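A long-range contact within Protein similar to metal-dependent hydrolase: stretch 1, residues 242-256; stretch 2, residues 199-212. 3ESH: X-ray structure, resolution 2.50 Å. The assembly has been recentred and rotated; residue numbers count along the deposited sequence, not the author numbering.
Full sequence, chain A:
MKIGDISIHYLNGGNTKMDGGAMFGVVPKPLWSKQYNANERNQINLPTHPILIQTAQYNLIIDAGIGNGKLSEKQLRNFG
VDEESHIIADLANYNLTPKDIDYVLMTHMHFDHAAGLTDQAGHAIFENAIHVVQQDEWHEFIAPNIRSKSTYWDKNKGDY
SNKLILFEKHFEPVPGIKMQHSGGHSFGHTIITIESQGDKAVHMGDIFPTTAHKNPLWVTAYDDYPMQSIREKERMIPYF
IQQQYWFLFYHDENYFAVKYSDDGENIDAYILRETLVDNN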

ATOM      1  N   GLN A 242     -24.239  21.560  -4.152  1.00 42.37           N
ATOM      2  CA  GLN A 242     -25.240  21.146  -5.131  1.00 43.04           C
ATOM      3  C   GLN A 242     -26.482  20.617  -4.404  1.00 44.12           C
ATOM      4  O   GLN A 242     -27.602  20.781  -4.873  1.00 44.10           O
ATOM      5  CB  GLN A 242     -24.646  20.065  -6.040  1.00 43.13           C
ATOM      6  CG  GLN A 242     -25.484  19.689  -7.260  1.00 45.40           C
ATOM      7  CD  GLN A 242     -26.733  18.894  -6.911  1.00 46.78           C
ATOM      8  OE1 GLN A 242     -26.674  17.895  -6.191  1.00 47.67           O
ATOM      9  NE2 GLN A 242     -27.874  19.331  -7.432  1.00 47.59           N
ATOM     10  N   GLN A 243     -26.266  19.998  -3.245  1.00 45.74           N
ATOM     11  CA  GLN A 243     -27.346  19.436  -2.440  1.00 45.45           C
ATOM     12  C   GLN A 243     -27.930  20.438  -1.453  1.00 45.77           C
ATOM     13  O   GLN A 243     -28.779  20.084  -0.622  1.00 45.79           O
ATOM     14  CB  GLN A 243     -26.846  18.207  -1.687  1.00 45.43           C
ATOM     15  CG  GLN A 243     -26.523  17.042  -2.596  1.00 44.55           C
ATOM     16  CD  GLN A 243     -27.766  16.385  -3.131  1.00 46.85           C
ATOM     17  OE1 GLN A 243     -28.508  15.759  -2.379  1.00 48.25           O
ATOM     18  NE2 GLN A 243     -28.012  16.528  -4.430  1.00 46.09           N
ATOM     19  N   GLN A 244     -27.475  21.682  -1.545  1.00 45.98           N
ATOM     20  CA  GLN A 244     -27.963  22.750  -0.684  1.00 47.75           C
ATOM     21  C   GLN A 244     -27.764  22.492   0.808  1.00 46.73           C
ATOM     22  O   GLN A 244     -28.672  22.696   1.618  1.00 45.39           O
ATOM     23  CB  GLN A 244     -29.438  23.021  -0.967  1.00 49.91           C
ATOM     24  CG  GLN A 244     -29.716  23.490  -2.382  1.00 56.25           C
ATOM     25  CD  GLN A 244     -30.962  24.363  -2.478  1.00 59.91           C
ATOM     26  OE1 GLN A 244     -31.398  24.724  -3.574  1.00 61.37           O
ATOM     27  NE2 GLN A 244     -31.538  24.712  -1.327  1.00 61.35           N
ATOM     28  N   TYR A 245     -26.559  22.056   1.161  1.00 46.69           N
ATOM     29  CA  TYR A 245     -26.207  21.780   2.544  1.00 45.27           C
ATOM     30  C   TYR A 245     -25.848  23.050   3.303  1.00 44.43           C
ATOM     31  O   TYR A 245     -25.410  24.041   2.715  1.00 43.21           O
ATOM     32  CB  TYR A 245     -24.988  20.869   2.622  1.00 44.03           C
ATOM     33  CG  TYR A 245     -25.261  19.391   2.687  1.00 43.46           C
ATOM     34  CD1 TYR A 245     -25.750  18.695   1.580  1.00 43.01           C
ATOM     35  CD2 TYR A 245     -24.963  18.672   3.836  1.00 42.31           C
ATOM     36  CE1 TYR A 245     -25.923  17.309   1.624  1.00 42.54           C
ATOM     37  CE2 TYR A 245     -25.129  17.300   3.888  1.00 43.02           C
ATOM     38  CZ  TYR A 245     -25.603  16.622   2.782  1.00 43.64           C
ATOM     39  OH  TYR A 245     -25.715  15.259   2.834  1.00 44.32           O
ATOM     40  N   TRP A 246     -26.043  23.012   4.615  1.00 44.84           N
ATOM     41  CA  TRP A 246     -25.666  24.110   5.480  1.00 44.79           C
ATOM     42  C   TRP A 246     -24.289  23.698   5.974  1.00 44.17           C
ATOM     43  O   TRP A 246     -24.105  22.563   6.416  1.00 43.89           O
ATOM     44  CB  TRP A 246     -26.599  24.216   6.682  1.00 47.14           C
ATOM     45  CG  TRP A 246     -27.795  25.068   6.457  1.00 48.27           C
ATOM     46  CD1 TRP A 246     -29.042  24.656   6.088  1.00 49.33           C
ATOM     47  CD2 TRP A 246     -27.859  26.485   6.586  1.00 49.73           C
ATOM     48  NE1 TRP A 246     -29.881  25.735   5.983  1.00 50.84           N
ATOM     49  CE2 TRP A 246     -29.177  26.873   6.283  1.00 50.15           C
ATOM     50  CE3 TRP A 246     -26.924  27.469   6.926  1.00 50.89           C
ATOM     51  CZ2 TRP A 246     -29.591  28.209   6.314  1.00 50.07           C
ATOM     52  CZ3 TRP A 246     -27.337  28.797   6.957  1.00 50.68           C
ATOM     53  CH2 TRP A 246     -28.660  29.152   6.651  1.00 50.76           C
ATOM     54  N   PHE A 247     -23.316  24.592   5.887  1.00 42.98           N
ATOM     55  CA  PHE A 247     -21.981  24.271   6.358  1.00 41.09           C
ATOM     56  C   PHE A 247     -21.840  24.822   7.763  1.00 41.34           C
ATOM     57  O   PHE A 247     -21.989  26.024   7.980  1.00 40.53           O
ATOM     58  CB  PHE A 247     -20.931  24.889   5.440  1.00 40.89           C
ATOM     59  CG  PHE A 247     -20.746  24.151   4.138  1.00 42.11           C
ATOM     60  CD1 PHE A 247     -19.795  23.148   4.022  1.00 41.61           C
ATOM     61  CD2 PHE A 247     -21.514  24.472   3.023  1.00 42.41           C
ATOM     62  CE1 PHE A 247     -19.602  22.479   2.826  1.00 38.89           C
ATOM     63  CE2 PHE A 247     -21.332  23.808   1.814  1.00 40.15           C
ATOM     64  CZ  PHE A 247     -20.375  22.810   1.715  1.00 40.74           C
ATOM     65  N   LEU A 248     -21.579  23.936   8.720  1.00 40.99           N
ATOM     66  CA  LEU A 248     -21.409  24.331  10.115  1.00 40.30           C
ATOM     67  C   LEU A 248     -19.919  24.490  10.431  1.00 41.92           C
ATOM     68  O   LEU A 248     -19.083  23.725   9.944  1.00 42.69           O
ATOM     69  CB  LEU A 248     -22.022  23.285  11.040  1.00 41.56           C
ATOM     70  CG  LEU A 248     -23.486  22.914  10.779  1.00 42.98           C
ATOM     71  CD1 LEU A 248     -23.979  21.927  11.838  1.00 42.60           C
ATOM     72  CD2 LEU A 248     -24.331  24.173  10.788  1.00 42.26           C
ATOM     73  N   PHE A 249     -19.590  25.483  11.253  1.00 41.40           N
ATOM     74  CA  PHE A 249     -18.211  25.748  11.617  1.00 39.78           C
ATOM     75  C   PHE A 249     -17.965  25.710  13.108  1.00 40.14           C
ATOM     76  O   PHE A 249     -18.846  26.007  13.907  1.00 41.15           O
ATOM     77  CB  PHE A 249     -17.784  27.090  11.045  1.00 38.13           C
ATOM     78  CG  PHE A 249     -17.750  27.105   9.549  1.00 38.42           C
ATOM     79  CD1 PHE A 249     -16.655  26.562   8.862  1.00 34.72           C
ATOM     80  CD2 PHE A 249     -18.842  27.589   8.818  1.00 36.60           C
ATOM     81  CE1 PHE A 249     -16.650  26.498   7.473  1.00 35.75           C
ATOM     82  CE2 PHE A 249     -18.841  27.532   7.434  1.00 36.05           C
ATOM     83  CZ  PHE A 249     -17.745  26.981   6.755  1.00 35.45           C
ATOM     84  N   TYR A 250     -16.747  25.333  13.467  1.00 38.58           N
ATOM     85  CA  TYR A 250     -16.337  25.204  14.852  1.00 39.14           C
ATOM     86  C   TYR A 250     -15.332  26.296  15.167  1.00 40.00           C
ATOM     87  O   TYR A 250     -15.299  26.804  16.282  1.00 41.60           O
ATOM     88  CB  TYR A 250     -15.690  23.826  15.043  1.00 38.23           C
ATOM     89  CG  TYR A 250     -15.083  23.538  16.406  1.00 36.29           C
ATOM     90  CD1 TYR A 250     -15.842  22.965  17.427  1.00 36.91           C
ATOM     91  CD2 TYR A 250     -13.730  23.773  16.649  1.00 36.04           C
ATOM     92  CE1 TYR A 250     -15.262  22.622  18.654  1.00 34.77           C
ATOM     93  CE2 TYR A 250     -13.142  23.433  17.867  1.00 35.47           C
ATOM     94  CZ  TYR A 250     -13.914  22.856  18.863  1.00 35.64           C
ATOM     95  OH  TYR A 250     -13.318  22.496  20.048  1.00 33.22           O
ATOM     96  N   HIS A 251     -14.526  26.645  14.162  1.00 39.90           N
ATOM     97  CA  HIS A 251     -13.465  27.648  14.289  1.00 40.29           C
ATOM     98  C   HIS A 251     -13.716  29.031  13.700  1.00 40.24           C
ATOM     99  O   HIS A 251     -12.933  29.949  13.962  1.00 40.62           O
ATOM    100  CB  HIS A 251     -12.166  27.150  13.639  1.00 40.16           C
ATOM    101  CG  HIS A 251     -11.432  26.118  14.432  1.00 44.04           C
ATOM    102  ND1 HIS A 251     -11.207  26.243  15.784  1.00 45.41           N
ATOM    103  CD2 HIS A 251     -10.819  24.976  14.050  1.00 44.86           C
ATOM    104  CE1 HIS A 251     -10.482  25.219  16.202  1.00 48.73           C
ATOM    105  NE2 HIS A 251     -10.233  24.436  15.166  1.00 50.00           N
ATOM    106  N   ASP A 252     -14.749  29.200  12.886  1.00 38.02           N
ATOM    107  CA  ASP A 252     -14.957  30.512  12.277  1.00 39.43           C
ATOM    108  C   ASP A 252     -15.457  31.558  13.284  1.00 37.68           C
ATOM    109  O   ASP A 252     -16.516  31.401  13.878  1.00 37.37           O
ATOM    110  CB  ASP A 252     -15.909  30.388  11.074  1.00 39.93           C
ATOM    111  CG  ASP A 252     -15.758  31.535  10.088  1.00 41.03           C
ATOM    112  OD1 ASP A 252     -15.772  31.281   8.861  1.00 42.34           O
ATOM    113  OD2 ASP A 252     -15.628  32.693  10.545  1.00 40.44           O
ATOM    114  N   GLU A 253     -14.693  32.630  13.464  1.00 36.95           N
ATOM    115  CA  GLU A 253     -15.072  33.673  14.413  1.00 39.08           C
ATOM    116  C   GLU A 253     -16.311  34.475  14.040  1.00 38.21           C
ATOM    117  O   GLU A 253     -17.051  34.905  14.921  1.00 37.39           O
ATOM    118  CB  GLU A 253     -13.919  34.657  14.643  1.00 39.15           C
ATOM    119  CG  GLU A 253     -13.501  35.454  13.407  1.00 42.67           C
ATOM    120  CD  GLU A 253     -12.383  36.463  13.688  1.00 47.07           C
ATOM    121  OE1 GLU A 253     -11.647  36.815  12.727  1.00 47.25           O
ATOM    122  OE2 GLU A 253     -12.248  36.907  14.851  1.00 47.48           O
ATOM    123  N   ASN A 254     -16.543  34.666  12.747  1.00 39.81           N
ATOM    124  CA  ASN A 254     -17.680  35.453  12.292  1.00 41.47           C
ATOM    125  C   ASN A 254     -18.955  34.656  12.156  1.00 41.99           C
ATOM    126  O   ASN A 254     -20.001  35.045  12.673  1.00 40.69           O
ATOM    127  CB  ASN A 254     -17.377  36.092  10.933  1.00 41.79           C
ATOM    128  CG  ASN A 254     -15.961  36.604  10.836  1.00 44.86           C
ATOM    129  OD1 ASN A 254     -15.148  36.093  10.050  1.00 45.67           O
ATOM    130  ND2 ASN A 254     -15.643  37.607  11.646  1.00 42.69           N
ATOM    131  N   TYR A 255     -18.848  33.535  11.453  1.00 42.60           N
ATOM    132  CA  TYR A 255     -19.993  32.696  11.160  1.00 43.15           C
ATOM    133  C   TYR A 255     -20.015  31.336  11.820  1.00 42.45           C
ATOM    134  O   TYR A 255     -18.976  30.735  12.084  1.00 43.29           O
ATOM    135  CB  TYR A 255     -20.072  32.512   9.652  1.00 43.45           C
ATOM    136  CG  TYR A 255     -19.785  33.776   8.895  1.00 43.87           C
ATOM    137  CD1 TYR A 255     -20.682  34.836   8.924  1.00 45.35           C
ATOM    138  CD2 TYR A 255     -18.594  33.935   8.191  1.00 43.07           C
ATOM    139  CE1 TYR A 255     -20.402  36.037   8.272  1.00 45.31           C
ATOM    140  CE2 TYR A 255     -18.300  35.127   7.534  1.00 43.56           C
ATOM    141  CZ  TYR A 255     -19.210  36.177   7.582  1.00 44.74           C
ATOM    142  OH  TYR A 255     -18.927  37.369   6.961  1.00 45.75           O
ATOM    143  N   PHE A 256     -21.224  30.859  12.063  1.00 41.32           N
ATOM    144  CA  PHE A 256     -21.454  29.557  12.655  1.00 40.44           C
ATOM    145  C   PHE A 256     -21.870  28.627  11.527  1.00 40.69           C
ATOM    146  O   PHE A 256     -21.574  27.441  11.545  1.00 41.39           O
ATOM    147  CB  PHE A 256     -22.571  29.646  13.684  1.00 40.72           C
ATOM    148  CG  PHE A 256     -23.289  28.353  13.913  1.00 40.31           C
ATOM    149  CD1 PHE A 256     -22.626  27.252  14.444  1.00 41.23           C
ATOM    150  CD2 PHE A 256     -24.641  28.237  13.609  1.00 41.26           C
ATOM    151  CE1 PHE A 256     -23.301  26.054  14.664  1.00 39.84           C
ATOM    152  CE2 PHE A 256     -25.322  27.038  13.828  1.00 39.31           C
ATOM    153  CZ  PHE A 256     -24.649  25.945  14.358  1.00 37.32           C
TER
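Stretch 2 199-212: DKAVHMGDIFPTTA

How does stretch 2 meet the beginning of stretch 1? It arrives as an extended strand, 199-203, and lays K200 against the residues that follow the helix end at Q243. The aliphatic part of the lysine passes Q243, whose O lies 3.8 Å from CD of K200, and then covers Y245. CB of K200 sits 3.4 Å from the centroid of the Y245 ring, almost exactly on the ring normal, so a CH-pi contact forms over one face. The same ring brings its edge to the backbone of A201, with CD2 of Y245 3.6 Å from C of A201, and reaches V202, where CD2 is 3.7 Å from CB.

What fixes the direction of the two strands? Strand 246-248 and strand 199-203 run parallel, their axes crossing at -29° and approaching to 4.6 Å. N of W246 donates to O of K200 (2.9 Å), O of W246 accepts from N of V202 (2.8 Å), and N of L248 donates to O of V202 (2.8 Å). W246 thus bonds to the residues before and after its partner A201, as parallel pairing requires. W246 and A201 share one face of the sheet, their CB atoms 4.1 Å apart; F247 and V202 share the other, with CD1 of F247 3.8 Å from CG1 of V202.

Where does the pairing go after F247? The F247 ring also meets the loop beyond the strand: SE of selenomethionine M204 lies at its edge, 3.9 Å from CE1, and F208 turns an edge toward its face in an offset arrangement, the centroids 5.5 Å apart. At L248 a side chain takes over from the backbone, for O of L248 accepts a nearly linear hydrogen bond from ND1 of H203 (3.0 Å). F249 has its CA-to-CB bond directed away, yet its ring comes back to stretch 2 and points an edge at the face of F208, with planes at 89° and centroids 5.1 Å apart.

How is the far end held? Stretch 2 is now loop, leading into a 3-10 segment at T211. CB of Y250 packs 3.5 Å from CE1 of H203, and the H251 ring presents its edge to D206, with CD2 3.1 Å from OD1. D252 makes the polar anchor: OD1 of D252 accepts from N of T211 (2.7 Å) and also from OG1 of T211 (2.9 Å), while OD2 of D252 accepts from N of N254 (3.1 Å) within its own loop. Finally CD2 of Y255 rests 3.8 Å from CG2 of T211, closing the contact.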

ATOM      1  N   ASP A 199     -33.885  18.697   4.924  1.00 53.43           N
ATOM      2  CA  ASP A 199     -32.757  19.549   5.280  1.00 51.87           C
ATOM      3  C   ASP A 199     -31.452  18.796   5.500  1.00 50.07           C
ATOM      4  O   ASP A 199     -31.437  17.681   6.030  1.00 49.66           O
ATOM      5  CB  ASP A 199     -33.091  20.363   6.527  1.00 54.31           C
ATOM      6  CG  ASP A 199     -34.400  21.106   6.397  1.00 56.61           C
ATOM      7  OD1 ASP A 199     -34.680  21.610   5.294  1.00 57.91           O
ATOM      8  OD2 ASP A 199     -35.141  21.196   7.399  1.00 59.05           O
ATOM      9  N   LYS A 200     -30.354  19.432   5.102  1.00 48.48           N
ATOM     10  CA  LYS A 200     -29.039  18.841   5.226  1.00 44.57           C
ATOM     11  C   LYS A 200     -28.022  19.829   5.782  1.00 42.82           C
ATOM     12  O   LYS A 200     -28.031  21.006   5.435  1.00 42.70           O
ATOM     13  CB  LYS A 200     -28.595  18.332   3.858  1.00 45.77           C
ATOM     14  CG  LYS A 200     -29.629  17.422   3.196  1.00 46.18           C
ATOM     15  CD  LYS A 200     -29.269  17.125   1.752  1.00 48.48           C
ATOM     16  CE  LYS A 200     -30.336  16.297   1.062  1.00 50.82           C
ATOM     17  NZ  LYS A 200     -30.524  14.979   1.732  1.00 52.71           N
ATOM     18  N   ALA A 201     -27.161  19.342   6.668  1.00 41.51           N
ATOM     19  CA  ALA A 201     -26.117  20.154   7.260  1.00 39.78           C
ATOM     20  C   ALA A 201     -24.865  19.309   7.346  1.00 38.91           C
ATOM     21  O   ALA A 201     -24.942  18.079   7.418  1.00 38.75           O
ATOM     22  CB  ALA A 201     -26.523  20.613   8.639  1.00 38.66           C
ATOM     23  N   VAL A 202     -23.709  19.963   7.329  1.00 37.36           N
ATOM     24  CA  VAL A 202     -22.456  19.245   7.420  1.00 36.34           C
ATOM     25  C   VAL A 202     -21.383  20.065   8.111  1.00 35.05           C
ATOM     26  O   VAL A 202     -21.330  21.285   7.981  1.00 35.09           O
ATOM     27  CB  VAL A 202     -21.941  18.829   6.024  1.00 36.78           C
ATOM     28  CG1 VAL A 202     -21.606  20.062   5.203  1.00 38.42           C
ATOM     29  CG2 VAL A 202     -20.732  17.914   6.165  1.00 35.25           C
ATOM     30  N   HIS A 203     -20.544  19.378   8.874  1.00 35.31           N
ATOM     31  CA  HIS A 203     -19.436  20.005   9.561  1.00 35.52           C
ATOM     32  C   HIS A 203     -18.212  19.245   9.084  1.00 35.79           C
ATOM     33  O   HIS A 203     -18.027  18.085   9.436  1.00 35.92           O
ATOM     34  CB  HIS A 203     -19.563  19.872  11.076  1.00 35.94           C
ATOM     35  CG  HIS A 203     -18.360  20.368  11.816  1.00 38.21           C
ATOM     36  ND1 HIS A 203     -17.857  21.637  11.644  1.00 37.65           N
ATOM     37  CD2 HIS A 203     -17.541  19.748  12.697  1.00 37.80           C
ATOM     38  CE1 HIS A 203     -16.769  21.781  12.385  1.00 37.23           C
ATOM     39  NE2 HIS A 203     -16.559  20.650  13.028  1.00 39.86           N
HETATM   40  N   MSE A 204     -17.386  19.897   8.277  1.00 36.18           N
HETATM   41  CA  MSE A 204     -16.191  19.263   7.745  1.00 36.85           C
HETATM   42  C   MSE A 204     -14.949  19.399   8.628  1.00 37.18           C
HETATM   43  O   MSE A 204     -13.825  19.217   8.163  1.00 38.51           O
HETATM   44  CB  MSE A 204     -15.933  19.776   6.327  1.00 34.55           C
HETATM   45  CG  MSE A 204     -16.825  19.064   5.345  1.00 32.75           C
HETATM   46 SE   MSE A 204     -16.819  19.842   3.632  1.00 31.62          SE
HETATM   47  CE  MSE A 204     -15.021  19.449   3.158  1.00 29.72           C
ATOM     48  N   GLY A 205     -15.161  19.691   9.913  1.00 37.98           N
ATOM     49  CA  GLY A 205     -14.034  19.821  10.821  1.00 37.54           C
ATOM     50  C   GLY A 205     -12.882  20.665  10.284  1.00 39.46           C
ATOM     51  O   GLY A 205     -13.100  21.633   9.566  1.00 39.38           O
ATOM     52  N   ASP A 206     -11.651  20.287  10.620  1.00 40.28           N
ATOM     53  CA  ASP A 206     -10.490  21.055  10.188  1.00 42.15           C
ATOM     54  C   ASP A 206     -10.067  20.863   8.733  1.00 42.68           C
ATOM     55  O   ASP A 206      -8.961  21.222   8.347  1.00 43.10           O
ATOM     56  CB  ASP A 206      -9.307  20.790  11.123  1.00 43.74           C
ATOM     57  CG  ASP A 206      -9.460  21.491  12.458  1.00 44.80           C
ATOM     58  OD1 ASP A 206     -10.382  22.323  12.590  1.00 46.42           O
ATOM     59  OD2 ASP A 206      -8.660  21.223  13.381  1.00 50.50           O
ATOM     60  N   ILE A 207     -10.961  20.302   7.932  1.00 43.39           N
ATOM     61  CA  ILE A 207     -10.698  20.101   6.521  1.00 44.21           C
ATOM     62  C   ILE A 207     -11.400  21.274   5.801  1.00 44.97           C
ATOM     63  O   ILE A 207     -11.260  21.466   4.594  1.00 46.50           O
ATOM     64  CB  ILE A 207     -11.207  18.688   6.058  1.00 44.50           C
ATOM     65  CG1 ILE A 207     -10.088  17.968   5.323  1.00 44.09           C
ATOM     66  CG2 ILE A 207     -12.402  18.799   5.139  1.00 45.04           C
ATOM     67  CD1 ILE A 207      -8.801  17.910   6.096  1.00 43.53           C
ATOM     68  N   PHE A 208     -12.136  22.063   6.583  1.00 44.07           N
ATOM     69  CA  PHE A 208     -12.841  23.259   6.128  1.00 43.62           C
ATOM     70  C   PHE A 208     -13.053  24.061   7.416  1.00 43.49           C
ATOM     71  O   PHE A 208     -14.182  24.277   7.851  1.00 43.93           O
ATOM     72  CB  PHE A 208     -14.188  22.886   5.498  1.00 43.12           C
ATOM     73  CG  PHE A 208     -14.846  24.019   4.729  1.00 41.04           C
ATOM     74  CD1 PHE A 208     -16.067  23.819   4.085  1.00 41.39           C
ATOM     75  CD2 PHE A 208     -14.246  25.278   4.643  1.00 40.03           C
ATOM     76  CE1 PHE A 208     -16.682  24.852   3.363  1.00 39.94           C
ATOM     77  CE2 PHE A 208     -14.850  26.311   3.926  1.00 39.99           C
ATOM     78  CZ  PHE A 208     -16.073  26.096   3.286  1.00 39.37           C
ATOM     79  N   PRO A 209     -11.950  24.514   8.041  1.00 43.25           N
ATOM     80  CA  PRO A 209     -11.911  25.280   9.293  1.00 42.53           C
ATOM     81  C   PRO A 209     -12.813  26.501   9.365  1.00 42.39           C
ATOM     82  O   PRO A 209     -13.634  26.625  10.272  1.00 43.69           O
ATOM     83  CB  PRO A 209     -10.438  25.662   9.428  1.00 43.28           C
ATOM     84  CG  PRO A 209      -9.726  24.652   8.604  1.00 43.84           C
ATOM     85  CD  PRO A 209     -10.621  24.510   7.414  1.00 42.26           C
ATOM     86  N   THR A 210     -12.630  27.405   8.417  1.00 41.87           N
ATOM     87  CA  THR A 210     -13.404  28.637   8.355  1.00 41.71           C
ATOM     88  C   THR A 210     -13.875  28.880   6.933  1.00 41.05           C
ATOM     89  O   THR A 210     -13.436  28.206   6.003  1.00 42.24           O
ATOM     90  CB  THR A 210     -12.551  29.849   8.779  1.00 41.06           C
ATOM     91  OG1 THR A 210     -11.558  30.117   7.776  1.00 41.58           O
ATOM     92  CG2 THR A 210     -11.853  29.564  10.092  1.00 42.00           C
ATOM     93  N   THR A 211     -14.760  29.856   6.771  1.00 39.14           N
ATOM     94  CA  THR A 211     -15.282  30.196   5.458  1.00 38.15           C
ATOM     95  C   THR A 211     -14.180  30.634   4.509  1.00 35.96           C
ATOM     96  O   THR A 211     -14.346  30.591   3.295  1.00 36.32           O
ATOM     97  CB  THR A 211     -16.308  31.314   5.554  1.00 39.18           C
ATOM     98  OG1 THR A 211     -15.730  32.421   6.244  1.00 39.46           O
ATOM     99  CG2 THR A 211     -17.554  30.838   6.295  1.00 38.45           C
ATOM    100  N   ALA A 212     -13.045  31.041   5.055  1.00 36.48           N
ATOM    101  CA  ALA A 212     -11.930  31.472   4.220  1.00 37.07           C
ATOM    102  C   ALA A 212     -11.161  30.295   3.606  1.00 38.66           C
ATOM    103  O   ALA A 212     -10.293  30.499   2.760  1.00 39.62           O
ATOM    104  CB  ALA A 212     -10.980  32.345   5.025  1.00 36.59           C
TER